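Local coordinates for protein gamma-glutamyltranspeptidase (Streptomyces lincolnensis, PDB 6J3A) that probably cleaves or transfers gamma-glutamyl-type amide groups, as an LmbA-like member of the gamma-glutamyltranspeptidase family of Ntn hydrolases, at residues P275-L288 and G308-D322. Residues are numbered along the deposited sequence; the frame is centred on the assembly and turned at random.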
# COMPACT_ATOMS: atom_id res chain seq x y z
N PRO A 275 32.93 -8.32 2.24
CA PRO A 275 33.33 -7.50 3.41
C PRO A 275 33.88 -6.10 3.11
O PRO A 275 34.18 -5.35 4.05
CB PRO A 275 34.39 -8.36 4.11
CG PRO A 275 34.96 -9.20 3.02
CD PRO A 275 33.99 -9.27 1.86
N TRP A 276 34.01 -5.74 1.83
CA TRP A 276 34.09 -4.32 1.42
C TRP A 276 32.79 -3.53 1.77
O TRP A 276 32.80 -2.30 1.80
CB TRP A 276 34.43 -4.16 -0.08
CG TRP A 276 33.50 -4.88 -1.00
CD1 TRP A 276 33.68 -6.13 -1.50
CD2 TRP A 276 32.24 -4.41 -1.50
NE1 TRP A 276 32.60 -6.48 -2.29
CE2 TRP A 276 31.70 -5.45 -2.31
CE3 TRP A 276 31.50 -3.23 -1.35
CZ2 TRP A 276 30.47 -5.33 -2.97
CZ3 TRP A 276 30.27 -3.11 -2.02
CH2 TRP A 276 29.77 -4.16 -2.81
N SER A 277 31.69 -4.25 1.97
CA SER A 277 30.51 -3.71 2.64
C SER A 277 30.50 -4.19 4.09
O SER A 277 31.30 -5.03 4.48
CB SER A 277 29.25 -4.18 1.92
OG SER A 277 28.94 -5.53 2.25
N GLN A 278 29.56 -3.68 4.89
CA GLN A 278 29.28 -4.28 6.21
C GLN A 278 28.45 -5.57 6.11
O GLN A 278 28.14 -6.19 7.13
CB GLN A 278 28.54 -3.29 7.14
CG GLN A 278 27.11 -2.94 6.73
CD GLN A 278 26.32 -2.20 7.81
OE1 GLN A 278 25.47 -1.37 7.50
NE2 GLN A 278 26.58 -2.51 9.08
N GLY A 279 28.07 -5.96 4.89
CA GLY A 279 27.17 -7.09 4.64
C GLY A 279 27.38 -8.31 5.52
O GLY A 279 26.44 -8.78 6.18
N PRO A 280 28.62 -8.81 5.55
CA PRO A 280 28.96 -9.97 6.36
C PRO A 280 28.70 -9.89 7.87
O PRO A 280 28.66 -10.93 8.51
CB PRO A 280 30.45 -10.13 6.08
CG PRO A 280 30.58 -9.69 4.66
CD PRO A 280 29.71 -8.47 4.62
N VAL A 281 28.49 -8.69 8.42
CA VAL A 281 28.23 -8.54 9.85
C VAL A 281 26.89 -9.16 10.27
O VAL A 281 26.73 -9.57 11.43
CB VAL A 281 28.35 -7.07 10.31
CG1 VAL A 281 27.06 -6.28 10.12
CG2 VAL A 281 28.79 -7.00 11.76
N LEU A 282 25.93 -9.21 9.33
CA LEU A 282 24.67 -9.95 9.52
C LEU A 282 24.97 -11.44 9.65
O LEU A 282 24.51 -12.11 10.58
CB LEU A 282 23.70 -9.70 8.35
CG LEU A 282 22.22 -10.09 8.57
CD1 LEU A 282 21.26 -9.25 7.73
CD2 LEU A 282 21.95 -11.58 8.34
N LEU A 283 25.77 -11.95 8.71
CA LEU A 283 26.18 -13.34 8.69
C LEU A 283 26.94 -13.71 9.99
O LEU A 283 26.70 -14.77 10.57
CB LEU A 283 27.02 -13.65 7.43
CG LEU A 283 26.47 -13.25 6.05
CD1 LEU A 283 27.40 -13.61 4.90
CD2 LEU A 283 25.13 -13.91 5.82
N GLN A 284 27.82 -12.83 10.46
CA GLN A 284 28.54 -13.05 11.73
C GLN A 284 27.60 -13.12 12.93
O GLN A 284 27.83 -13.89 13.86
CB GLN A 284 29.60 -11.97 11.97
CG GLN A 284 30.88 -12.18 11.17
CD GLN A 284 32.10 -11.52 11.77
OE1 GLN A 284 32.77 -10.75 11.10
NE2 GLN A 284 32.39 -11.82 13.04
N GLN A 285 26.55 -12.32 12.89
CA GLN A 285 25.53 -12.37 13.94
C GLN A 285 24.78 -13.71 13.98
O GLN A 285 24.44 -14.19 15.07
CB GLN A 285 24.56 -11.20 13.78
CG GLN A 285 25.15 -9.87 14.22
CD GLN A 285 24.25 -8.70 13.88
OE1 GLN A 285 23.36 -8.35 14.64
NE2 GLN A 285 24.47 -8.10 12.72
N LEU A 286 24.56 -14.29 12.81
CA LEU A 286 23.89 -15.59 12.67
C LEU A 286 24.78 -16.72 13.14
O LEU A 286 24.32 -17.63 13.83
CB LEU A 286 23.52 -15.84 11.20
CG LEU A 286 22.38 -15.03 10.61
CD1 LEU A 286 22.30 -15.28 9.11
CD2 LEU A 286 21.07 -15.39 11.27
N ALA A 287 26.05 -16.66 12.73
CA ALA A 287 27.07 -17.61 13.20
C ALA A 287 27.29 -17.59 14.72
O ALA A 287 27.67 -18.60 15.30
CB ALA A 287 28.38 -17.34 12.49
N LEU A 288 27.03 -16.46 15.34
CA LEU A 288 27.15 -16.32 16.80
C LEU A 288 26.08 -17.05 17.58
O LEU A 288 26.29 -17.42 18.74
CB LEU A 288 27.14 -14.83 17.21
CG LEU A 288 28.40 -14.13 17.73
CD1 LEU A 288 29.68 -14.91 17.56
CD2 LEU A 288 28.55 -12.77 17.06
N GLY A 308 25.46 -10.10 20.88
CA GLY A 308 25.98 -10.73 19.67
C GLY A 308 26.31 -9.72 18.58
O GLY A 308 27.35 -9.80 17.94
N CYS A 309 25.40 -8.76 18.38
CA CYS A 309 25.62 -7.65 17.45
C CYS A 309 26.86 -6.82 17.78
O CYS A 309 27.65 -6.50 16.88
CB CYS A 309 24.39 -6.77 17.40
SG CYS A 309 24.61 -5.31 16.37
N LYS A 310 27.04 -6.47 19.06
CA LYS A 310 28.24 -5.76 19.52
C LYS A 310 29.53 -6.49 19.12
O LYS A 310 30.44 -5.89 18.56
CB LYS A 310 28.21 -5.52 21.04
CG LYS A 310 27.53 -4.20 21.43
CD LYS A 310 26.38 -4.34 22.41
CE LYS A 310 26.72 -3.88 23.80
NZ LYS A 310 25.47 -3.77 24.62
N LEU A 311 29.57 -7.79 19.37
CA LEU A 311 30.74 -8.59 19.05
C LEU A 311 30.96 -8.70 17.54
O LEU A 311 32.10 -8.71 17.10
CB LEU A 311 30.61 -9.99 19.65
CG LEU A 311 30.46 -10.09 21.18
CD1 LEU A 311 30.12 -11.51 21.59
CD2 LEU A 311 31.71 -9.62 21.90
N ALA A 312 29.89 -8.78 16.76
CA ALA A 312 30.02 -8.84 15.30
C ALA A 312 30.48 -7.50 14.75
O ALA A 312 31.27 -7.47 13.81
CB ALA A 312 28.73 -9.27 14.64
N MET A 313 30.01 -6.40 15.33
CA MET A 313 30.39 -5.05 14.91
C MET A 313 31.86 -4.74 15.19
O MET A 313 32.54 -4.09 14.40
CB MET A 313 29.49 -4.01 15.58
CG MET A 313 28.09 -3.96 14.99
SD MET A 313 28.00 -3.59 13.22
CE MET A 313 27.29 -1.96 13.27
N ALA A 314 32.33 -5.21 16.33
CA ALA A 314 33.74 -5.11 16.70
C ALA A 314 34.62 -5.74 15.65
O ALA A 314 35.65 -5.18 15.28
CB ALA A 314 33.96 -5.79 18.04
N ASP A 315 34.21 -6.91 15.19
CA ASP A 315 34.92 -7.64 14.14
C ASP A 315 34.84 -6.89 12.83
O ASP A 315 35.81 -6.82 12.10
CB ASP A 315 34.39 -9.08 13.99
CG ASP A 315 35.05 -10.08 14.94
OD1 ASP A 315 36.06 -9.74 15.63
OD2 ASP A 315 34.57 -11.25 14.99
N ARG A 316 33.67 -6.31 12.54
CA ARG A 316 33.49 -5.42 11.39
C ARG A 316 34.52 -4.28 11.36
O ARG A 316 35.19 -4.04 10.35
CB ARG A 316 32.09 -4.84 11.37
CG ARG A 316 31.79 -3.98 10.15
CD ARG A 316 30.55 -3.13 10.33
NE ARG A 316 30.82 -1.88 11.03
CZ ARG A 316 30.00 -0.83 11.11
NH1 ARG A 316 30.36 0.25 11.78
NH2 ARG A 316 28.82 -0.85 10.50
N GLU A 317 34.64 -3.58 12.49
CA GLU A 317 35.57 -2.47 12.63
C GLU A 317 37.04 -2.88 12.51
O GLU A 317 37.83 -2.21 11.84
CB GLU A 317 35.38 -1.79 13.99
CG GLU A 317 36.15 -0.49 14.14
CD GLU A 317 35.86 0.49 13.02
OE1 GLU A 317 34.67 0.73 12.74
OE2 GLU A 317 36.81 0.98 12.38
N ALA A 318 37.38 -3.97 13.19
CA ALA A 318 38.75 -4.51 13.18
C ALA A 318 39.18 -5.09 11.84
O ALA A 318 40.31 -4.88 11.43
CB ALA A 318 38.89 -5.57 14.26
N TRP A 319 38.28 -5.81 11.19
CA TRP A 319 38.66 -6.67 10.06
C TRP A 319 38.14 -6.26 8.69
O TRP A 319 38.75 -6.63 7.68
CB TRP A 319 38.29 -8.13 10.38
CG TRP A 319 38.96 -8.61 11.64
CD1 TRP A 319 38.36 -8.91 12.83
CD2 TRP A 319 40.36 -8.80 11.83
NE1 TRP A 319 39.31 -9.29 13.75
CE2 TRP A 319 40.54 -9.22 13.16
CE3 TRP A 319 41.48 -8.65 10.99
CZ2 TRP A 319 41.81 -9.50 13.69
CZ3 TRP A 319 42.73 -8.92 11.51
CH2 TRP A 319 42.89 -9.35 12.85
N TYR A 320 37.04 -5.50 8.62
CA TYR A 320 36.38 -5.25 7.32
C TYR A 320 36.99 -4.07 6.60
O TYR A 320 37.51 -3.13 7.22
CB TYR A 320 34.88 -5.02 7.44
CG TYR A 320 34.03 -6.21 7.86
CD1 TYR A 320 34.54 -7.23 8.67
CD2 TYR A 320 32.69 -6.27 7.51
CE1 TYR A 320 33.74 -8.29 9.09
CE2 TYR A 320 31.88 -7.32 7.93
CZ TYR A 320 32.41 -8.32 8.72
OH TYR A 320 31.62 -9.37 9.13
N GLY A 321 36.89 -4.11 5.28
CA GLY A 321 37.44 -3.08 4.43
C GLY A 321 37.84 -3.64 3.08
O GLY A 321 37.58 -4.81 2.78
N ASP A 322 38.47 -2.79 2.27
CA ASP A 322 38.98 -3.19 0.96
C ASP A 322 40.47 -2.87 0.75
O ASP A 322 40.98 -3.04 -0.36
CB ASP A 322 38.16 -2.51 -0.14
CG ASP A 322 38.28 -3.20 -1.49
OD1 ASP A 322 38.30 -4.46 -1.53
OD2 ASP A 322 38.33 -2.48 -2.51
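Asp315 OD2 accepts from Gln284 NE2 at 3.0 Å on its anti lone pair and takes a second bond from the hydroxyl of Tyr336, while the other carboxylate oxygen, OD1, receives the backbone N-H of Gly355. OD2 lies almost in the plane of the Gln284 amide, and the same amide accepts from Tyr320 OH through OE1 at 2.7 Å, the hydroxyl tilted 24° from the carbonyl plane. Gln284 reaches both partners because its CG stands anti to the carbonyl carbon (chi1 -79°) and the chain then runs extended. Using both ends of the amide fixes which way round it sits; a leucine here would probably leave the buried Tyr320 hydroxyl without its acceptor and Asp315 with one donor fewer.

Helix 280-288 and residues 308-319 of helix 299-319 cross obliquely, with 136° between their N-to-C directions and a closest axis approach of 8.8 Å, as a buried helical pair in the Ntn-hydrolase fold of this family; Leu283 and Leu286 of the shorter helix rest on strand 256-265. Ala312 is a knob in the hole formed by Val281, Gln284, Gln285 and Leu288, its CB 3.7 Å from Val281 CG2. That methyl also touches Met313 SD at 3.8 Å.

Just past the end of the longer helix, the Tyr320 ring has Pro275 CB over one face and Arg316 CA over the other, both offset toward the rim, and Pro280 CB approaches its CE2 at 3.7 Å. The two segments are joined here where Gly321 N donates to Pro275 O at 3.2 Å, while Asp322 turns to a salt bridge with Arg478, outside the pair.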